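Local coordinates for beta-agarase B (Zobellia galactanivorans, PDB 4ATF), which hydrolyses the beta-1,4-linkages between beta-D-galactose and 3,6-anhydro-alpha-L-galactose in agarose, cutting the chain at random with retention of anomeric configuration, at residues Ile96-Ile101 against Ile259-Gln264; Val119-Leu124 against Tyr145-Ser150. The protein carries 1 engineered substitution. One frame throughout, in Å; residues are numbered along the deposited sequence.

Contact 1 of 2, residues Ile96-Ile101 against Ile259-Gln264; sequences INMGCI and INTEDQ. With GAL (beta-D-galactopyranose), chain E.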
ATOM      1  N   ILE A  96      12.535  13.931  -3.313  1.00 14.56           N
ATOM      2  CA  ILE A  96      12.816  12.765  -4.108  1.00 14.52           C
ATOM      3  C   ILE A  96      11.614  12.507  -5.024  1.00 14.87           C
ATOM      4  O   ILE A  96      10.496  12.299  -4.548  1.00 15.01           O
ATOM      5  CB  ILE A  96      13.062  11.529  -3.223  1.00 14.08           C
ATOM      6  CG1 ILE A  96      14.166  11.850  -2.195  1.00 13.41           C
ATOM      7  CG2 ILE A  96      13.474  10.312  -4.109  1.00 12.77           C
ATOM      8  CD1 ILE A  96      14.243  10.813  -1.006  1.00 14.33           C
ATOM      9  N   ASN A  97      11.838  12.558  -6.326  1.00 13.11           N
ATOM     10  CA  ASN A  97      10.813  12.170  -7.301  1.00 13.55           C
ATOM     11  C   ASN A  97      10.632  10.644  -7.381  1.00 13.53           C
ATOM     12  O   ASN A  97      11.627   9.882  -7.484  1.00 15.57           O
ATOM     13  CB  ASN A  97      11.212  12.692  -8.701  1.00 14.37           C
ATOM     14  CG  ASN A  97      11.263  14.217  -8.799  1.00 16.10           C
ATOM     15  OD1 ASN A  97      12.228  14.786  -9.342  1.00 17.71           O
ATOM     16  ND2 ASN A  97      10.199  14.901  -8.329  1.00 16.37           N
ATOM     17  N   MET A  98       9.393  10.148  -7.374  1.00 13.62           N
ATOM     18  CA  MET A  98       9.197   8.669  -7.346  1.00 11.89           C
ATOM     19  C   MET A  98       7.782   8.471  -7.905  1.00 12.22           C
ATOM     20  O   MET A  98       7.041   9.473  -8.203  1.00 13.29           O
ATOM     21  CB  MET A  98       9.401   8.076  -5.922  0.70  9.76           C
ATOM     22  CG  MET A  98       8.409   8.540  -4.886  0.70  8.63           C
ATOM     23  SD  MET A  98       8.955   8.158  -3.169  1.00 14.64           S
ATOM     24  CE  MET A  98      10.437   9.133  -2.917  1.00 13.38           C
ATOM     25  N   GLY A  99       7.415   7.224  -8.105  1.00 12.05           N
ATOM     26  CA  GLY A  99       6.170   6.884  -8.801  1.00 11.97           C
ATOM     27  C   GLY A  99       4.933   6.716  -7.916  1.00 12.21           C
ATOM     28  O   GLY A  99       5.042   6.400  -6.715  1.00 10.99           O
ATOM     29  N   CYS A 100       3.760   6.853  -8.536  1.00 11.48           N
ATOM     30  CA  CYS A 100       2.444   6.555  -7.893  1.00 12.67           C
ATOM     31  C   CYS A 100       1.451   6.302  -9.030  1.00 12.25           C
ATOM     32  O   CYS A 100       1.421   7.094  -9.990  1.00 12.71           O
ATOM     33  CB  CYS A 100       1.985   7.776  -7.077  1.00 11.88           C
ATOM     34  SG  CYS A 100       0.479   7.477  -6.109  1.00 15.16           S
ATOM     35  N   ILE A 101       0.687   5.204  -8.971  1.00 11.71           N
ATOM     36  CA  ILE A 101      -0.356   4.966  -9.952  1.00 11.57           C
ATOM     37  C   ILE A 101      -1.663   4.681  -9.180  1.00 11.82           C
ATOM     38  O   ILE A 101      -1.595   4.286  -8.016  1.00 11.19           O
ATOM     39  CB  ILE A 101      -0.031   3.788 -10.940  1.00 11.09           C
ATOM     40  CG1 ILE A 101      -0.206   2.391 -10.298  1.00 10.72           C
ATOM     41  CG2 ILE A 101       1.395   4.011 -11.651  1.00 10.89           C
ATOM     42  CD1 ILE A 101      -0.019   1.183 -11.360  1.00 11.70           C
ATOM     43  N   ILE A 259      -0.685   2.125  -5.999  1.00 10.83           N
ATOM     44  CA  ILE A 259       0.623   1.469  -5.861  1.00 10.80           C
ATOM     45  C   ILE A 259       1.671   2.590  -5.932  1.00 10.86           C
ATOM     46  O   ILE A 259       1.685   3.334  -6.915  1.00 13.22           O
ATOM     47  CB  ILE A 259       0.837   0.414  -6.999  1.00 10.83           C
ATOM     48  CG1 ILE A 259      -0.316  -0.603  -6.967  1.00  9.89           C
ATOM     49  CG2 ILE A 259       2.280  -0.233  -6.842  1.00  9.89           C
ATOM     50  CD1 ILE A 259      -0.239  -1.737  -8.032  1.00 12.60           C
ATOM     51  N   ASN A 260       2.570   2.708  -4.949  1.00 11.28           N
ATOM     52  CA  ASN A 260       3.535   3.777  -4.962  1.00 11.12           C
ATOM     53  C   ASN A 260       4.709   3.463  -4.093  1.00 11.60           C
ATOM     54  O   ASN A 260       4.790   2.373  -3.495  1.00 11.79           O
ATOM     55  CB  ASN A 260       2.885   5.170  -4.595  1.00  9.77           C
ATOM     56  CG  ASN A 260       2.565   5.339  -3.084  1.00 14.68           C
ATOM     57  OD1 ASN A 260       3.207   4.762  -2.231  1.00 20.48           O
ATOM     58  ND2 ASN A 260       1.582   6.185  -2.771  1.00 17.30           N
ATOM     59  N   THR A 261       5.666   4.400  -4.078  1.00 11.91           N
ATOM     60  CA  THR A 261       6.675   4.457  -3.008  1.00 11.51           C
ATOM     61  C   THR A 261       6.533   5.825  -2.383  1.00 11.93           C
ATOM     62  O   THR A 261       5.969   6.739  -3.044  1.00 11.71           O
ATOM     63  CB  THR A 261       8.136   4.147  -3.484  1.00 10.86           C
ATOM     64  OG1 THR A 261       8.599   5.179  -4.375  1.00 12.02           O
ATOM     65  CG2 THR A 261       8.165   2.781  -4.248  1.00 10.27           C
ATOM     66  N   GLU A 262       7.063   5.996  -1.153  1.00 11.94           N
ATOM     67  CA  GLU A 262       6.880   7.268  -0.382  1.00 13.69           C
ATOM     68  C   GLU A 262       8.047   7.476   0.552  0.80 12.85           C
ATOM     69  O   GLU A 262       8.527   6.517   1.182  1.00 13.71           O
ATOM     70  CB  GLU A 262       5.612   7.298   0.542  1.00 13.03           C
ATOM     71  CG  GLU A 262       4.300   7.374  -0.163  0.80 14.57           C
ATOM     72  CD  GLU A 262       3.053   7.331   0.792  0.80 15.73           C
ATOM     73  OE1 GLU A 262       3.200   7.311   2.022  0.80 16.47           O
ATOM     74  OE2 GLU A 262       1.909   7.217   0.298  0.80 15.70           O
ATOM     75  N   ASP A 263       8.477   8.724   0.691  1.00 13.00           N
ATOM     76  CA  ASP A 263       9.243   9.092   1.866  1.00 14.40           C
ATOM     77  C   ASP A 263       8.230   9.683   2.881  1.00 16.05           C
ATOM     78  O   ASP A 263       7.539  10.636   2.548  1.00 16.24           O
ATOM     79  CB  ASP A 263      10.283  10.176   1.505  1.00 15.27           C
ATOM     80  CG  ASP A 263      10.992  10.702   2.727  1.00 17.30           C
ATOM     81  OD1 ASP A 263      10.494  11.717   3.321  1.00 18.32           O
ATOM     82  OD2 ASP A 263      12.076  10.131   3.057  1.00 17.94           O
ATOM     83  N   GLN A 264       8.154   9.164   4.106  1.00 15.67           N
ATOM     84  CA  GLN A 264       7.214   9.721   5.068  1.00 16.18           C
ATOM     85  C   GLN A 264       7.922  10.650   6.115  1.00 17.11           C
ATOM     86  O   GLN A 264       9.074  10.424   6.482  1.00 14.97           O
ATOM     87  CB  GLN A 264       6.499   8.554   5.729  1.00 16.82           C
ATOM     88  CG  GLN A 264       5.612   7.928   4.694  1.00 19.29           C
ATOM     89  CD  GLN A 264       5.306   6.477   4.887  1.00 23.18           C
ATOM     90  OE1 GLN A 264       4.564   5.846   4.067  1.00 28.89           O
ATOM     91  NE2 GLN A 264       5.788   5.917   5.960  1.00 21.82           N
TER
HETATM   92  C1  GAL E   5      -0.840   4.729   4.937  1.00 29.49           C
HETATM   93  C2  GAL E   5      -1.043   6.229   5.093  1.00 26.47           C
HETATM   94  C3  GAL E   5      -1.293   7.016   3.803  1.00 25.59           C
HETATM   95  C4  GAL E   5      -0.115   6.688   2.863  1.00 27.47           C
HETATM   96  C5  GAL E   5       0.039   5.142   2.757  1.00 29.35           C
HETATM   97  C6  GAL E   5       1.115   4.695   1.752  1.00 31.05           C
HETATM   98  O2  GAL E   5      -2.202   6.337   5.868  1.00 27.14           O
HETATM   99  O3  GAL E   5      -1.296   8.394   4.215  1.00 22.77           O
HETATM  100  O4  GAL E   5       1.045   7.223   3.442  1.00 28.60           O
HETATM  101  O5  GAL E   5       0.195   4.458   4.008  1.00 28.33           O
HETATM  102  O6  GAL E   5       1.034   3.268   1.751  1.00 40.34           O
HETATM  103  O   HOH W   1       8.787   4.867  -7.126  1.00 18.02           O
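Between Met98 and Thr261 the antiparallel strand pairing gives way to a sulfur-hydroxyl contact and a bridging water. Met98 SD lies 3.2 Å from Thr261 OG1, brought there by a chain whose CG stands between the backbone N and carbonyl carbon (chi1 64°) and which bends again at the sulfur. On the same hydroxyl, the water is held 2.8 Å from Thr261 OG1 and accepts from Gly99 N, so it spans the two strands where they part. Toward Ile101 the pairing tightens: Thr261 N gives only a weak bond to Gly99 O at 3.4 Å, whereas Ile101 N reaches Ile259 O at 3.0 Å and Ile259 N returns a bond to Ile101 O. Cys100 and Asn260 form the non-hydrogen-bonded pair, with Cys100 SG 3.7 Å from Asn260 CB; the side chains of Ile101 and Ile259 run alongside each other on the other face. Glu262, a substrate-binding residue, extends from its strand to the sugar, where OE1 accepts from galactose O4 at 2.6 Å. Trp71 of strand 69-71 packs on Met98, Cys100, Asn260 and Glu262, while strand 255-262 pairs with strand 96-103 along one edge and with strand 125-132 along the other.

Contact 2 of 2, residues Val119-Leu124 against Tyr145-Ser150; sequences VMNSTL and YGADYS
Asn121 carries CG anti to its backbone N (chi1 -172°), and with chi2 near 7° this turns OD1 back onto the 145-150 segment although the CB itself starts away from it. OD1 then accepts from Asp148 N at 2.9 Å, with an N-H...O angle of 162° and the donor slightly out of the amide plane. The same oxygen also accepts from a water, which itself accepts from Tyr149 N, so one side-chain oxygen serves two consecutive backbone N-H groups, one directly and one through water. The second direct bond is less regular: Ala147 N meets Ser122 O at 3.0 Å, but lies well above the carbonyl plane. Gly146 fits tightly here, its CA 3.1 Å from Met120 O in a CA-H...O contact and 3.5 Å from Val119 CG1. A further water joins Leu124 O to Gly146 N. At the ring of Tyr145, Thr123 O comes to the edge, 3.6 Å from CD2; the phenol OH probably hydrogen-bonds to the side-chain amide of Gln264. Asn121 centres an inverse gamma turn, and Ser122 OG, also hydrogen-bonded to Asn292, accepts from Leu124 N, an ST turn. The loop between strands 111-118 and 125-132 thus meets the turn following strand 137-145, beside the agarose-binding cleft, which Tyr145 lines.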
ATOM      1  N   VAL A 119       9.520  -5.981  -2.225  1.00 11.53           N
ATOM      2  CA  VAL A 119       9.782  -4.771  -1.393  1.00 10.87           C
ATOM      3  C   VAL A 119      11.194  -4.255  -1.757  1.00 11.59           C
ATOM      4  O   VAL A 119      12.140  -5.088  -1.931  1.00 11.27           O
ATOM      5  CB  VAL A 119       9.710  -5.165   0.124  1.00  9.99           C
ATOM      6  CG1 VAL A 119      10.142  -3.988   1.070  1.00  9.16           C
ATOM      7  CG2 VAL A 119       8.251  -5.633   0.450  1.00 10.69           C
ATOM      8  N   MET A 120      11.366  -2.936  -1.896  1.00 10.77           N
ATOM      9  CA  MET A 120      12.692  -2.366  -2.188  1.00 11.47           C
ATOM     10  C   MET A 120      13.739  -2.540  -1.080  1.00 12.74           C
ATOM     11  O   MET A 120      13.407  -2.468   0.109  1.00 12.78           O
ATOM     12  CB  MET A 120      12.575  -0.849  -2.388  1.00 11.54           C
ATOM     13  CG  MET A 120      11.663  -0.474  -3.535  1.00 11.48           C
ATOM     14  SD  MET A 120      11.739   1.337  -3.883  1.00 14.56           S
ATOM     15  CE  MET A 120      10.969   1.968  -2.341  1.00 14.99           C
ATOM     16  N   ASN A 121      15.017  -2.644  -1.470  1.00 11.93           N
ATOM     17  CA  ASN A 121      16.121  -2.553  -0.525  1.00 12.58           C
ATOM     18  C   ASN A 121      16.439  -1.052  -0.312  1.00 12.37           C
ATOM     19  O   ASN A 121      17.520  -0.581  -0.676  1.00 13.16           O
ATOM     20  CB  ASN A 121      17.342  -3.282  -1.108  1.00 12.76           C
ATOM     21  CG  ASN A 121      18.489  -3.399  -0.101  1.00 16.14           C
ATOM     22  OD1 ASN A 121      18.356  -3.058   1.083  1.00 13.33           O
ATOM     23  ND2 ASN A 121      19.634  -3.844  -0.588  1.00 18.28           N
ATOM     24  N   SER A 122      15.457  -0.320   0.234  1.00 11.26           N
ATOM     25  CA  SER A 122      15.524   1.112   0.470  1.00 11.86           C
ATOM     26  C   SER A 122      14.828   1.525   1.786  1.00 12.27           C
ATOM     27  O   SER A 122      13.939   0.772   2.341  1.00 11.85           O
ATOM     28  CB  SER A 122      14.751   1.775  -0.700  1.00 12.71           C
ATOM     29  OG  SER A 122      14.749   3.215  -0.600  1.00 15.26           O
ATOM     30  N   THR A 123      15.136   2.748   2.276  1.00 11.75           N
ATOM     31  CA  THR A 123      14.436   3.231   3.474  1.00 11.43           C
ATOM     32  C   THR A 123      13.116   3.815   3.074  1.00 11.43           C
ATOM     33  O   THR A 123      12.259   4.045   3.944  1.00 11.16           O
ATOM     34  CB  THR A 123      15.259   4.356   4.245  1.00 11.08           C
ATOM     35  OG1 THR A 123      15.726   5.334   3.301  0.80  9.13           O
ATOM     36  CG2 THR A 123      16.485   3.710   4.950  0.80  9.69           C
ATOM     37  N   LEU A 124      12.900   3.971   1.773  1.00 11.12           N
ATOM     38  CA  LEU A 124      11.581   4.450   1.305  1.00 10.25           C
ATOM     39  C   LEU A 124      10.534   3.368   1.471  1.00  9.79           C
ATOM     40  O   LEU A 124      10.892   2.184   1.460  1.00 10.75           O
ATOM     41  CB  LEU A 124      11.640   4.750  -0.198  1.00 10.59           C
ATOM     42  CG  LEU A 124      12.517   5.957  -0.583  1.00  9.07           C
ATOM     43  CD1 LEU A 124      12.427   6.030  -2.149  1.00 11.13           C
ATOM     44  CD2 LEU A 124      12.122   7.234   0.065  1.00  9.50           C
ATOM     45  N   TYR A 145       9.242  -1.121   4.659  1.00 10.59           N
ATOM     46  CA  TYR A 145      10.480  -0.322   4.551  1.00 10.39           C
ATOM     47  C   TYR A 145      11.571  -1.385   4.457  1.00 10.29           C
ATOM     48  O   TYR A 145      12.034  -1.903   5.475  1.00  9.72           O
ATOM     49  CB  TYR A 145      10.646   0.583   5.813  1.00 10.40           C
ATOM     50  CG  TYR A 145       9.400   1.414   6.040  1.00 13.82           C
ATOM     51  CD1 TYR A 145       8.328   0.902   6.786  1.00 15.49           C
ATOM     52  CD2 TYR A 145       9.223   2.691   5.444  1.00 13.63           C
ATOM     53  CE1 TYR A 145       7.146   1.623   6.978  1.00 15.76           C
ATOM     54  CE2 TYR A 145       7.995   3.438   5.668  1.00 13.66           C
ATOM     55  CZ  TYR A 145       6.990   2.887   6.428  1.00 16.39           C
ATOM     56  OH  TYR A 145       5.767   3.546   6.651  1.00 18.63           O
ATOM     57  N   GLY A 146      11.987  -1.760   3.246  1.00  9.95           N
ATOM     58  CA  GLY A 146      12.802  -2.974   3.102  1.00 10.63           C
ATOM     59  C   GLY A 146      14.317  -2.964   3.326  1.00 11.75           C
ATOM     60  O   GLY A 146      14.920  -4.047   3.330  1.00 11.37           O
ATOM     61  N   ALA A 147      14.950  -1.791   3.475  1.00 11.70           N
ATOM     62  CA  ALA A 147      16.441  -1.719   3.419  1.00 12.22           C
ATOM     63  C   ALA A 147      17.143  -2.642   4.427  1.00 12.74           C
ATOM     64  O   ALA A 147      16.714  -2.719   5.610  1.00 11.14           O
ATOM     65  CB  ALA A 147      16.957  -0.276   3.652  1.00 12.05           C
ATOM     66  N   ASP A 148      18.233  -3.285   3.994  1.00 12.19           N
ATOM     67  CA  ASP A 148      19.102  -3.987   4.975  1.00 13.87           C
ATOM     68  C   ASP A 148      19.811  -2.985   5.917  1.00 14.10           C
ATOM     69  O   ASP A 148      20.066  -3.300   7.096  1.00 13.90           O
ATOM     70  CB  ASP A 148      20.188  -4.762   4.233  1.00 14.54           C
ATOM     71  CG  ASP A 148      19.588  -5.946   3.393  1.00 18.27           C
ATOM     72  OD1 ASP A 148      18.530  -6.529   3.823  1.00 19.98           O
ATOM     73  OD2 ASP A 148      20.193  -6.303   2.344  1.00 18.58           O
ATOM     74  N   TYR A 149      20.146  -1.803   5.383  1.00 13.41           N
ATOM     75  CA  TYR A 149      21.002  -0.855   6.100  1.00 14.01           C
ATOM     76  C   TYR A 149      20.565   0.555   5.776  1.00 13.85           C
ATOM     77  O   TYR A 149      20.171   0.798   4.638  1.00 13.21           O
ATOM     78  CB  TYR A 149      22.449  -1.035   5.634  1.00 14.77           C
ATOM     79  CG  TYR A 149      23.414  -0.161   6.426  1.00 17.01           C
ATOM     80  CD1 TYR A 149      23.862  -0.527   7.701  1.00 18.20           C
ATOM     81  CD2 TYR A 149      23.849   1.077   5.906  1.00 19.18           C
ATOM     82  CE1 TYR A 149      24.743   0.322   8.433  1.00 19.81           C
ATOM     83  CE2 TYR A 149      24.699   1.913   6.631  1.00 19.95           C
ATOM     84  CZ  TYR A 149      25.147   1.553   7.883  1.00 21.52           C
ATOM     85  OH  TYR A 149      26.008   2.466   8.562  1.00 22.34           O
ATOM     86  N   SER A 150      20.668   1.494   6.740  1.00 12.03           N
ATOM     87  CA  SER A 150      20.382   2.943   6.478  1.00 12.70           C
ATOM     88  C   SER A 150      21.641   3.868   6.665  1.00 13.70           C
ATOM     89  O   SER A 150      22.152   4.028   7.773  1.00 13.99           O
ATOM     90  CB  SER A 150      19.239   3.442   7.381  1.00 12.44           C
ATOM     91  OG  SER A 150      19.129   4.896   7.344  1.00 12.35           O
TER
HETATM   92  O   HOH W   2      20.368  -1.443   2.325  1.00 19.48           O
HETATM   93  O   HOH W   3      22.286  -4.989   1.383  1.00 35.88           O
HETATM   94  O   HOH W   4      10.674  -0.447   0.970  1.00 13.49           O

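In the fold
The centres of contacts 1 and 2 lie 14 Å apart, and the two touch directly. The side-chain amide end of Gln264 meets Tyr145 OH, probably in a hydrogen bond, and Thr261 CG2 packs on Met120 CE at 3.5 Å. Leu124 adds to the joint, meeting Met98 through CD1 and Asp263 through CD2. Along the chain the order is 96-101, 119-124, 145-150, 259-264, so both segments of contact 2 fall between those of contact 1. Strand 125-132, which follows the 119-124 loop, pairs with strand 255-262 and with strand 137-145. Glu262 and Tyr145, at the ends of strands on either side of 125-132, have side chains about 6 Å apart along the agarose-binding cleft.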